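Local coordinates for protein plasmodium falciparum gamete antigen 27/25 (Plasmodium falciparum, PDB 1N81) that is a gametocyte protein of unknown molecular function, essential for sexual development of the malaria parasite, and may act as a dimer, at residues 21-26 against 104-109; 110-115 against 140-145; 78-83 against 163-168. All blocks are in the same frame, centred on the assembly; numbering follows the deposited sequence.

How the contacts relate
From the N terminus, helix 13-35 comes first, and its segment 21-26 meets 104-109 on helix 96-122 in contact 1. This closes a loop of 77 residues. Within that loop lies segment 78-83 on helix 71-89, whose partner in contact 3 comes only at 163-168. Contacts 1 and 3 therefore cross. Contact 2 opens at 110, right after contact 1 closes, and ends at 145, so it lies wholly within the span of contact 3. Salt bridges run between contacts 1 and 3, from Glu22 to Arg80 and from Glu109 to Arg165. Ile166 packs on Val112, Ile113 and Phe143 and joins contact 3 to contact 2. Together they tie five helices into one bundle.

Contact 1: residues 21-26 against 104-109; sequences IEFHAC and DYLWVE
In the buried core of the all-helical Pfg27 fold, Phe23 on helix 13-35 meets Leu106 and Glu109 on helix 96-122. The two segments run nearly antiparallel, at 169°. Their axes stay 10.5 Å apart, and side chains fill the gap. The Phe23 ring points into it. Phe23 CD2 lies 3.6 Å from the carbonyl O of Leu106, which approaches obliquely. Phe23 CD2 is also 4.0 Å from Leu106 CD2, and this methyl sits in the plane of the ring, at its edge. The two side chains lie alongside, pointing opposite ways. On the next turn Cys26 adds a second apolar touch, with Cys26 SG 3.9 Å from Leu106 CD2. That methyl is thus shared by Phe23 and Cys26.

Glu109 reaches the far end of the ring. CG is anti to the backbone N (chi1 -174°) and the rest of the side chain is extended, which lays it across the ring edge. Glu109 CG comes 3.7 Å from Phe23 CZ. The carboxylate stands almost upright to the ring, with the planes 81° apart. Glu22 CG, from the same helix as Phe23, lies over one ring face near the rim.

The antiparallel helix pair is covered on one side by helix 71-89. Arg84 of that helix, outside the two segments, touches Phe23, Cys26 and Leu106. It is also salt-bridged to Glu22 OE1, which Arg80 shares, and to Glu109 OE1, while Glu109 OE2 pairs with Arg165. Glu22 OE1 and Glu109 OE1 are 5.4 Å apart, and these arginines probably offset the repulsion between them.

Contact 2: residues 110-115 against 140-145; sequences QRVIEE and RMLFDT
Val112 on helix 96-122 packs against Leu142 and Phe143 on helix 136-150, in a crossing of two helices near the edge of the helical bundle. The axes pass 9.6 Å apart, with an angle of 134° between their directions. Both methyls of Val112 bear on the stem of Leu142. Val112 CG2 lies 4.0 Å from Leu142 CB, and Val112 CG1 is equally near that atom. The ring of Phe143 meets the same Val112 CG2 obliquely.

One turn on, the aliphatic part of Glu115 meets the isopropyl end of Leu142. Glu115 CG faces both methyls and lies 3.6 Å from Leu142 CD1. The approach of Glu115 CG to Leu142 CD2 is shorter still, at 3.2 Å, which is too close for two carbons, so this approach is doubtful. Glu115 is bent at chi2 (72°), which turns its carboxylate away from the leucine. There OE1 is hydrogen-bonded to Tyr146 OH; Arg111 NE is only a long ion pair with it.

Further out, helix 156-173 backs the apolar patch, with Ile166 touching both Val112 and Phe143. Phe154 and Tyr159 meet the Phe143 ring edge-to-face. On helix 136-150 itself, Arg140 is salt-bridged to Asp144 one turn later, with two of its nitrogens, NE and NH2, on one oxygen. The Phe143 ring, set between these neighbours, places its CD1 atom 3.9 Å from Val112 CG2.

Contact 3: residues 78-83 against 163-168; sequences VNRISD and AARISQ
Arg80 on helix 71-89 touches Arg165 and Gln168 on helix 156-173. The van der Waals share comes from the aliphatic stems of the arginines. They lie side by side and run in opposite directions, with Arg80 CG 3.8 Å from Arg165 CG. Separately, Arg80 CD approaches the backbone O of Arg165 at 3.7 Å.

There is one hydrogen bond across the pair. Arg80 NH1 donates to Gln168 OE1 at 2.9 Å, with a bent N-H...O angle of 136°. The donor is tilted 25° from the carbonyl plane. Arg80 bends at chi3 (-61°), which turns the guanidinium so that NH1 reaches the amide. The glutamine is extended and comes in at a slant.

The cationic ends lie apart, Arg80 NE 6.9 Å from Arg165 NE, because the side chains point opposite ways. Each guanidinium also pairs with an acid of contact 1: Arg80 NE with Glu22, and Arg165 NH1 with Glu109. Arg84 shares both acids. Arg80 NH1 also has a long, weak ion pair with Asp172.

The result is a buried network of arginines and glutamates between helices, set within the all-helical fold of Pfg27.

Contact 1: residues 21-26 against 104-109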
loop_
_atom_site.group_PDB
_atom_site.type_symbol
_atom_site.label_atom_id
_atom_site.label_comp_id
_atom_site.label_asym_id
_atom_site.label_seq_id
_atom_site.Cartn_x
_atom_site.Cartn_y
_atom_site.Cartn_z
ATOM N N ILE A 21 -1.019 -1.005 8.258
ATOM C CA ILE A 21 -2.434 -0.758 8.420
ATOM C C ILE A 21 -3.266 -1.031 7.146
ATOM O O ILE A 21 -4.254 -1.781 7.180
ATOM C CB ILE A 21 -2.666 0.692 8.870
ATOM C CG1 ILE A 21 -2.268 0.830 10.351
ATOM C CG2 ILE A 21 -4.115 1.093 8.644
ATOM C CD1 ILE A 21 -2.032 2.254 10.782
ATOM N N GLU A 22 -2.845 -0.424 6.044
ATOM C CA GLU A 22 -3.510 -0.550 4.744
ATOM C C GLU A 22 -3.472 -1.973 4.202
ATOM O O GLU A 22 -4.482 -2.512 3.765
ATOM C CB GLU A 22 -2.822 0.367 3.713
ATOM C CG GLU A 22 -3.260 0.106 2.253
ATOM C CD GLU A 22 -3.062 1.303 1.311
ATOM O OE1 GLU A 22 -3.290 1.150 0.085
ATOM O OE2 GLU A 22 -2.695 2.395 1.786
ATOM N N PHE A 23 -2.301 -2.592 4.239
ATOM C CA PHE A 23 -2.215 -3.922 3.677
ATOM C C PHE A 23 -2.851 -5.023 4.525
ATOM O O PHE A 23 -3.384 -5.965 3.966
ATOM C CB PHE A 23 -0.751 -4.234 3.291
ATOM C CG PHE A 23 -0.291 -3.494 2.051
ATOM C CD1 PHE A 23 0.353 -2.257 2.152
ATOM C CD2 PHE A 23 -0.592 -3.983 0.783
ATOM C CE1 PHE A 23 0.692 -1.509 1.009
ATOM C CE2 PHE A 23 -0.256 -3.237 -0.397
ATOM C CZ PHE A 23 0.393 -1.992 -0.274
ATOM N N HIS A 24 -2.813 -4.919 5.857
ATOM C CA HIS A 24 -3.476 -5.947 6.669
ATOM C C HIS A 24 -4.968 -5.727 6.586
ATOM O O HIS A 24 -5.755 -6.682 6.554
ATOM C CB HIS A 24 -3.017 -5.908 8.131
ATOM C CG HIS A 24 -1.686 -6.557 8.349
ATOM N ND1 HIS A 24 -1.555 -7.889 8.683
ATOM C CD2 HIS A 24 -0.423 -6.084 8.197
ATOM C CE1 HIS A 24 -0.273 -8.207 8.724
ATOM N NE2 HIS A 24 0.440 -7.130 8.431
ATOM N N ALA A 25 -5.379 -4.466 6.515
ATOM C CA ALA A 25 -6.813 -4.220 6.393
ATOM C C ALA A 25 -7.274 -4.825 5.048
ATOM O O ALA A 25 -8.370 -5.389 4.943
ATOM C CB ALA A 25 -7.127 -2.695 6.437
ATOM N N CYS A 26 -6.430 -4.716 4.027
ATOM C CA CYS A 26 -6.772 -5.249 2.712
ATOM C C CYS A 26 -6.839 -6.796 2.779
ATOM O O CYS A 26 -7.803 -7.398 2.313
ATOM C CB CYS A 26 -5.743 -4.787 1.658
ATOM S SG CYS A 26 -6.257 -5.152 -0.063
ATOM N N ASP A 104 0.698 -12.653 -1.269
ATOM C CA ASP A 104 2.032 -12.425 -1.834
ATOM C C ASP A 104 2.043 -11.189 -2.740
ATOM O O ASP A 104 3.043 -10.464 -2.820
ATOM C CB ASP A 104 2.535 -13.648 -2.625
ATOM C CG ASP A 104 2.813 -14.860 -1.731
ATOM O OD1 ASP A 104 3.258 -14.678 -0.576
ATOM O OD2 ASP A 104 2.597 -16.001 -2.194
ATOM N N TYR A 105 0.933 -10.959 -3.426
ATOM C CA TYR A 105 0.830 -9.779 -4.276
ATOM C C TYR A 105 0.864 -8.537 -3.362
ATOM O O TYR A 105 1.472 -7.516 -3.703
ATOM C CB TYR A 105 -0.494 -9.791 -5.042
ATOM C CG TYR A 105 -0.562 -10.750 -6.206
ATOM C CD1 TYR A 105 -0.202 -12.099 -6.068
ATOM C CD2 TYR A 105 -1.069 -10.329 -7.420
ATOM C CE1 TYR A 105 -0.364 -12.988 -7.118
ATOM C CE2 TYR A 105 -1.237 -11.201 -8.474
ATOM C CZ TYR A 105 -0.885 -12.526 -8.324
ATOM O OH TYR A 105 -1.052 -13.362 -9.395
ATOM N N LEU A 106 0.208 -8.636 -2.202
ATOM C CA LEU A 106 0.149 -7.530 -1.260
ATOM C C LEU A 106 1.552 -7.264 -0.756
ATOM O O LEU A 106 1.984 -6.121 -0.643
ATOM C CB LEU A 106 -0.790 -7.864 -0.075
ATOM C CG LEU A 106 -2.299 -7.976 -0.412
ATOM C CD1 LEU A 106 -3.098 -8.273 0.844
ATOM C CD2 LEU A 106 -2.820 -6.687 -1.065
ATOM N N TRP A 107 2.264 -8.343 -0.465
ATOM C CA TRP A 107 3.629 -8.273 0.042
ATOM C C TRP A 107 4.520 -7.536 -0.943
ATOM O O TRP A 107 5.303 -6.659 -0.555
ATOM C CB TRP A 107 4.169 -9.693 0.243
ATOM C CG TRP A 107 5.474 -9.806 0.926
ATOM C CD1 TRP A 107 5.679 -10.035 2.258
ATOM C CD2 TRP A 107 6.794 -9.702 0.326
ATOM N NE1 TRP A 107 7.032 -10.084 2.528
ATOM C CE2 TRP A 107 7.733 -9.887 1.370
ATOM C CE3 TRP A 107 7.256 -9.483 -0.973
ATOM C CZ2 TRP A 107 9.124 -9.835 1.144
ATOM C CZ3 TRP A 107 8.629 -9.433 -1.202
ATOM C CH2 TRP A 107 9.552 -9.614 -0.145
ATOM N N VAL A 108 4.404 -7.911 -2.212
ATOM C CA VAL A 108 5.203 -7.310 -3.253
ATOM C C VAL A 108 4.985 -5.799 -3.319
ATOM O O VAL A 108 5.937 -5.027 -3.322
ATOM C CB VAL A 108 4.885 -7.950 -4.607
ATOM C CG1 VAL A 108 5.461 -7.067 -5.763
ATOM C CG2 VAL A 108 5.497 -9.405 -4.637
ATOM N N GLU A 109 3.728 -5.389 -3.338
ATOM C CA GLU A 109 3.393 -3.980 -3.408
ATOM C C GLU A 109 3.918 -3.259 -2.156
ATOM O O GLU A 109 4.545 -2.189 -2.263
ATOM C CB GLU A 109 1.870 -3.798 -3.552
ATOM C CG GLU A 109 1.452 -2.342 -3.782
ATOM C CD GLU A 109 -0.043 -2.164 -4.011
ATOM O OE1 GLU A 109 -0.486 -1.001 -4.046
ATOM O OE2 GLU A 109 -0.782 -3.164 -4.160
#

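Contact 2: residues 110-115 against 140-145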
loop_
_atom_site.group_PDB
_atom_site.type_symbol
_atom_site.label_atom_id
_atom_site.label_comp_id
_atom_site.label_asym_id
_atom_site.label_seq_id
_atom_site.Cartn_x
_atom_site.Cartn_y
_atom_site.Cartn_z
ATOM N N GLN A 110 3.712 -3.848 -0.980
ATOM C CA GLN A 110 4.180 -3.187 0.239
ATOM C C GLN A 110 5.717 -3.049 0.251
ATOM O O GLN A 110 6.271 -1.985 0.594
ATOM C CB GLN A 110 3.665 -3.903 1.492
ATOM C CG GLN A 110 4.046 -3.162 2.754
ATOM C CD GLN A 110 3.395 -3.709 3.996
ATOM O OE1 GLN A 110 2.826 -4.790 3.989
ATOM N NE2 GLN A 110 3.480 -2.957 5.078
ATOM N N ARG A 111 6.407 -4.099 -0.176
ATOM C CA ARG A 111 7.857 -4.030 -0.272
ATOM C C ARG A 111 8.366 -2.964 -1.286
ATOM O O ARG A 111 9.370 -2.292 -1.040
ATOM C CB ARG A 111 8.417 -5.370 -0.703
ATOM C CG ARG A 111 9.893 -5.367 -0.896
ATOM C CD ARG A 111 10.640 -5.052 0.404
ATOM N NE ARG A 111 11.989 -5.621 0.382
ATOM C CZ ARG A 111 12.366 -6.710 1.059
ATOM N NH1 ARG A 111 11.501 -7.354 1.826
ATOM N NH2 ARG A 111 13.617 -7.149 0.970
ATOM N N VAL A 112 7.717 -2.835 -2.437
ATOM C CA VAL A 112 8.190 -1.844 -3.396
ATOM C C VAL A 112 7.981 -0.443 -2.796
ATOM O O VAL A 112 8.888 0.401 -2.869
ATOM C CB VAL A 112 7.506 -1.982 -4.758
ATOM C CG1 VAL A 112 7.878 -0.804 -5.658
ATOM C CG2 VAL A 112 7.974 -3.264 -5.412
ATOM N N ILE A 113 6.827 -0.231 -2.149
ATOM C CA ILE A 113 6.541 1.047 -1.476
ATOM C C ILE A 113 7.683 1.390 -0.519
ATOM O O ILE A 113 8.242 2.493 -0.569
ATOM C CB ILE A 113 5.210 1.010 -0.653
ATOM C CG1 ILE A 113 4.015 1.035 -1.609
ATOM C CG2 ILE A 113 5.147 2.189 0.305
ATOM C CD1 ILE A 113 2.659 0.910 -0.933
ATOM N N GLU A 114 8.062 0.435 0.335
ATOM C CA GLU A 114 9.135 0.699 1.291
ATOM C C GLU A 114 10.463 1.039 0.659
ATOM O O GLU A 114 11.107 2.015 1.040
ATOM C CB GLU A 114 9.295 -0.464 2.268
ATOM C CG GLU A 114 8.092 -0.530 3.158
ATOM C CD GLU A 114 8.214 -1.586 4.224
ATOM O OE1 GLU A 114 9.109 -2.445 4.145
ATOM O OE2 GLU A 114 7.387 -1.552 5.138
ATOM N N GLU A 115 10.858 0.254 -0.317
ATOM C CA GLU A 115 12.121 0.443 -1.011
ATOM C C GLU A 115 12.151 1.841 -1.669
ATOM O O GLU A 115 13.136 2.590 -1.581
ATOM C CB GLU A 115 12.220 -0.646 -2.071
ATOM C CG GLU A 115 13.571 -0.907 -2.633
ATOM C CD GLU A 115 14.469 -1.600 -1.652
ATOM O OE1 GLU A 115 13.965 -2.384 -0.792
ATOM O OE2 GLU A 115 15.683 -1.353 -1.770
ATOM N N ARG A 140 9.219 -0.358 -11.787
ATOM C CA ARG A 140 9.189 -1.557 -12.610
ATOM C C ARG A 140 10.337 -2.483 -12.234
ATOM O O ARG A 140 10.148 -3.684 -12.127
ATOM C CB ARG A 140 9.287 -1.208 -14.098
ATOM C CG ARG A 140 9.211 -2.442 -15.047
ATOM C CD ARG A 140 7.853 -3.168 -14.988
ATOM N NE ARG A 140 7.959 -4.464 -14.316
ATOM C CZ ARG A 140 6.959 -5.333 -14.185
ATOM N NH1 ARG A 140 5.759 -5.065 -14.687
ATOM N NH2 ARG A 140 7.150 -6.471 -13.524
ATOM N N MET A 141 11.525 -1.922 -12.032
ATOM C CA MET A 141 12.663 -2.746 -11.657
ATOM C C MET A 141 12.507 -3.340 -10.278
ATOM O O MET A 141 12.785 -4.528 -10.081
ATOM C CB MET A 141 13.967 -1.952 -11.773
ATOM C CG MET A 141 14.386 -1.779 -13.223
ATOM S SD MET A 141 16.006 -1.005 -13.388
ATOM C CE MET A 141 15.539 0.648 -13.380
ATOM N N LEU A 142 12.081 -2.544 -9.303
ATOM C CA LEU A 142 11.874 -3.116 -7.978
ATOM C C LEU A 142 10.809 -4.233 -8.045
ATOM O O LEU A 142 10.940 -5.268 -7.362
ATOM C CB LEU A 142 11.480 -2.040 -6.966
ATOM C CG LEU A 142 12.590 -1.053 -6.576
ATOM C CD1 LEU A 142 11.980 0.085 -5.763
ATOM C CD2 LEU A 142 13.686 -1.757 -5.749
ATOM N N PHE A 143 9.789 -4.043 -8.891
ATOM C CA PHE A 143 8.726 -5.031 -9.069
ATOM C C PHE A 143 9.257 -6.344 -9.651
ATOM O O PHE A 143 8.845 -7.431 -9.229
ATOM C CB PHE A 143 7.611 -4.517 -10.004
ATOM C CG PHE A 143 6.259 -4.459 -9.351
ATOM C CD1 PHE A 143 5.865 -3.319 -8.641
ATOM C CD2 PHE A 143 5.391 -5.545 -9.419
ATOM C CE1 PHE A 143 4.628 -3.283 -8.009
ATOM C CE2 PHE A 143 4.139 -5.510 -8.790
ATOM C CZ PHE A 143 3.766 -4.382 -8.089
ATOM N N ASP A 144 10.126 -6.258 -10.652
ATOM C CA ASP A 144 10.699 -7.473 -11.232
ATOM C C ASP A 144 11.396 -8.303 -10.169
ATOM O O ASP A 144 11.266 -9.530 -10.119
ATOM C CB ASP A 144 11.701 -7.129 -12.321
ATOM C CG ASP A 144 11.031 -6.520 -13.520
ATOM O OD1 ASP A 144 9.795 -6.674 -13.616
ATOM O OD2 ASP A 144 11.720 -5.901 -14.356
ATOM N N THR A 145 12.132 -7.626 -9.304
ATOM C CA THR A 145 12.860 -8.322 -8.255
ATOM C C THR A 145 11.971 -9.004 -7.223
ATOM O O THR A 145 12.177 -10.174 -6.877
ATOM C CB THR A 145 13.826 -7.365 -7.530
ATOM O OG1 THR A 145 14.680 -6.757 -8.500
ATOM C CG2 THR A 145 14.701 -8.138 -6.562
#

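Contact 3: residues 78-83 against 163-168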
loop_
_atom_site.group_PDB
_atom_site.type_symbol
_atom_site.label_atom_id
_atom_site.label_comp_id
_atom_site.label_asym_id
_atom_site.label_seq_id
_atom_site.Cartn_x
_atom_site.Cartn_y
_atom_site.Cartn_z
ATOM N N VAL A 78 -8.776 3.717 1.713
ATOM C CA VAL A 78 -10.007 2.993 1.389
ATOM C C VAL A 78 -10.126 2.808 -0.129
ATOM O O VAL A 78 -10.445 1.708 -0.605
ATOM C CB VAL A 78 -11.262 3.730 1.898
ATOM C CG1 VAL A 78 -12.530 2.985 1.420
ATOM C CG2 VAL A 78 -11.241 3.793 3.428
ATOM N N ASN A 79 -9.868 3.878 -0.880
ATOM C CA ASN A 79 -9.941 3.782 -2.334
ATOM C C ASN A 79 -8.993 2.718 -2.862
ATOM O O ASN A 79 -9.399 1.847 -3.634
ATOM C CB ASN A 79 -9.587 5.112 -3.018
ATOM C CG ASN A 79 -10.623 6.185 -2.784
ATOM O OD1 ASN A 79 -11.786 5.886 -2.578
ATOM N ND2 ASN A 79 -10.206 7.447 -2.831
ATOM N N ARG A 80 -7.730 2.793 -2.445
ATOM C CA ARG A 80 -6.728 1.831 -2.916
ATOM C C ARG A 80 -7.134 0.405 -2.565
ATOM O O ARG A 80 -6.964 -0.513 -3.365
ATOM C CB ARG A 80 -5.333 2.151 -2.339
ATOM C CG ARG A 80 -4.602 3.318 -3.068
ATOM C CD ARG A 80 -3.146 3.384 -2.601
ATOM N NE ARG A 80 -3.049 3.635 -1.159
ATOM C CZ ARG A 80 -3.016 4.845 -0.618
ATOM N NH1 ARG A 80 -3.070 5.911 -1.413
ATOM N NH2 ARG A 80 -2.896 4.989 0.705
ATOM N N ILE A 81 -7.685 0.215 -1.374
ATOM C CA ILE A 81 -8.083 -1.121 -0.971
ATOM C C ILE A 81 -9.205 -1.625 -1.898
ATOM O O ILE A 81 -9.124 -2.728 -2.442
ATOM C CB ILE A 81 -8.548 -1.141 0.511
ATOM C CG1 ILE A 81 -7.328 -1.053 1.462
ATOM C CG2 ILE A 81 -9.345 -2.403 0.774
ATOM C CD1 ILE A 81 -7.710 -0.904 3.002
ATOM N N SER A 82 -10.241 -0.813 -2.090
ATOM C CA SER A 82 -11.331 -1.230 -2.962
ATOM C C SER A 82 -10.775 -1.534 -4.357
ATOM O O SER A 82 -11.157 -2.523 -4.975
ATOM C CB SER A 82 -12.417 -0.152 -3.048
ATOM O OG SER A 82 -13.512 -0.664 -3.790
ATOM N N ASP A 83 -9.857 -0.714 -4.852
ATOM C CA ASP A 83 -9.322 -1.015 -6.170
ATOM C C ASP A 83 -8.594 -2.353 -6.219
ATOM O O ASP A 83 -8.656 -3.054 -7.224
ATOM C CB ASP A 83 -8.421 0.118 -6.658
ATOM C CG ASP A 83 -9.215 1.397 -6.956
ATOM O OD1 ASP A 83 -10.469 1.318 -7.037
ATOM O OD2 ASP A 83 -8.598 2.469 -7.117
ATOM N N ALA A 163 1.476 0.236 -9.846
ATOM C CA ALA A 163 2.478 1.302 -9.902
ATOM C C ALA A 163 1.815 2.642 -9.585
ATOM O O ALA A 163 2.405 3.483 -8.920
ATOM C CB ALA A 163 3.149 1.339 -11.289
ATOM N N ALA A 164 0.586 2.835 -10.059
ATOM C CA ALA A 164 -0.134 4.077 -9.788
ATOM C C ALA A 164 -0.443 4.204 -8.282
ATOM O O ALA A 164 -0.312 5.278 -7.704
ATOM C CB ALA A 164 -1.431 4.124 -10.607
ATOM N N ARG A 165 -0.836 3.106 -7.646
ATOM C CA ARG A 165 -1.140 3.140 -6.219
ATOM C C ARG A 165 0.084 3.483 -5.402
ATOM O O ARG A 165 0.020 4.227 -4.425
ATOM C CB ARG A 165 -1.621 1.786 -5.738
ATOM C CG ARG A 165 -3.100 1.504 -6.008
ATOM C CD ARG A 165 -3.430 0.124 -5.431
ATOM N NE ARG A 165 -3.928 -0.648 -6.527
ATOM C CZ ARG A 165 -3.450 -1.808 -6.905
ATOM N NH1 ARG A 165 -2.439 -2.378 -6.273
ATOM N NH2 ARG A 165 -4.003 -2.395 -7.931
ATOM N N ILE A 166 1.194 2.895 -5.805
ATOM C CA ILE A 166 2.457 3.076 -5.127
ATOM C C ILE A 166 2.842 4.568 -5.115
ATOM O O ILE A 166 3.171 5.142 -4.056
ATOM C CB ILE A 166 3.495 2.227 -5.851
ATOM C CG1 ILE A 166 3.275 0.763 -5.458
ATOM C CG2 ILE A 166 4.928 2.721 -5.564
ATOM C CD1 ILE A 166 4.193 -0.191 -6.226
ATOM N N SER A 167 2.788 5.188 -6.286
ATOM C CA SER A 167 3.126 6.607 -6.388
ATOM C C SER A 167 2.125 7.390 -5.535
ATOM O O SER A 167 2.519 8.274 -4.764
ATOM C CB SER A 167 3.091 7.075 -7.849
ATOM O OG SER A 167 4.190 6.543 -8.562
ATOM N N GLN A 168 0.847 7.023 -5.620
ATOM C CA GLN A 168 -0.172 7.706 -4.827
ATOM C C GLN A 168 0.072 7.554 -3.350
ATOM O O GLN A 168 -0.025 8.522 -2.593
ATOM C CB GLN A 168 -1.581 7.187 -5.113
ATOM C CG GLN A 168 -2.606 8.002 -4.341
ATOM C CD GLN A 168 -3.995 7.497 -4.502
ATOM O OE1 GLN A 168 -4.375 6.488 -3.916
ATOM N NE2 GLN A 168 -4.774 8.187 -5.327
#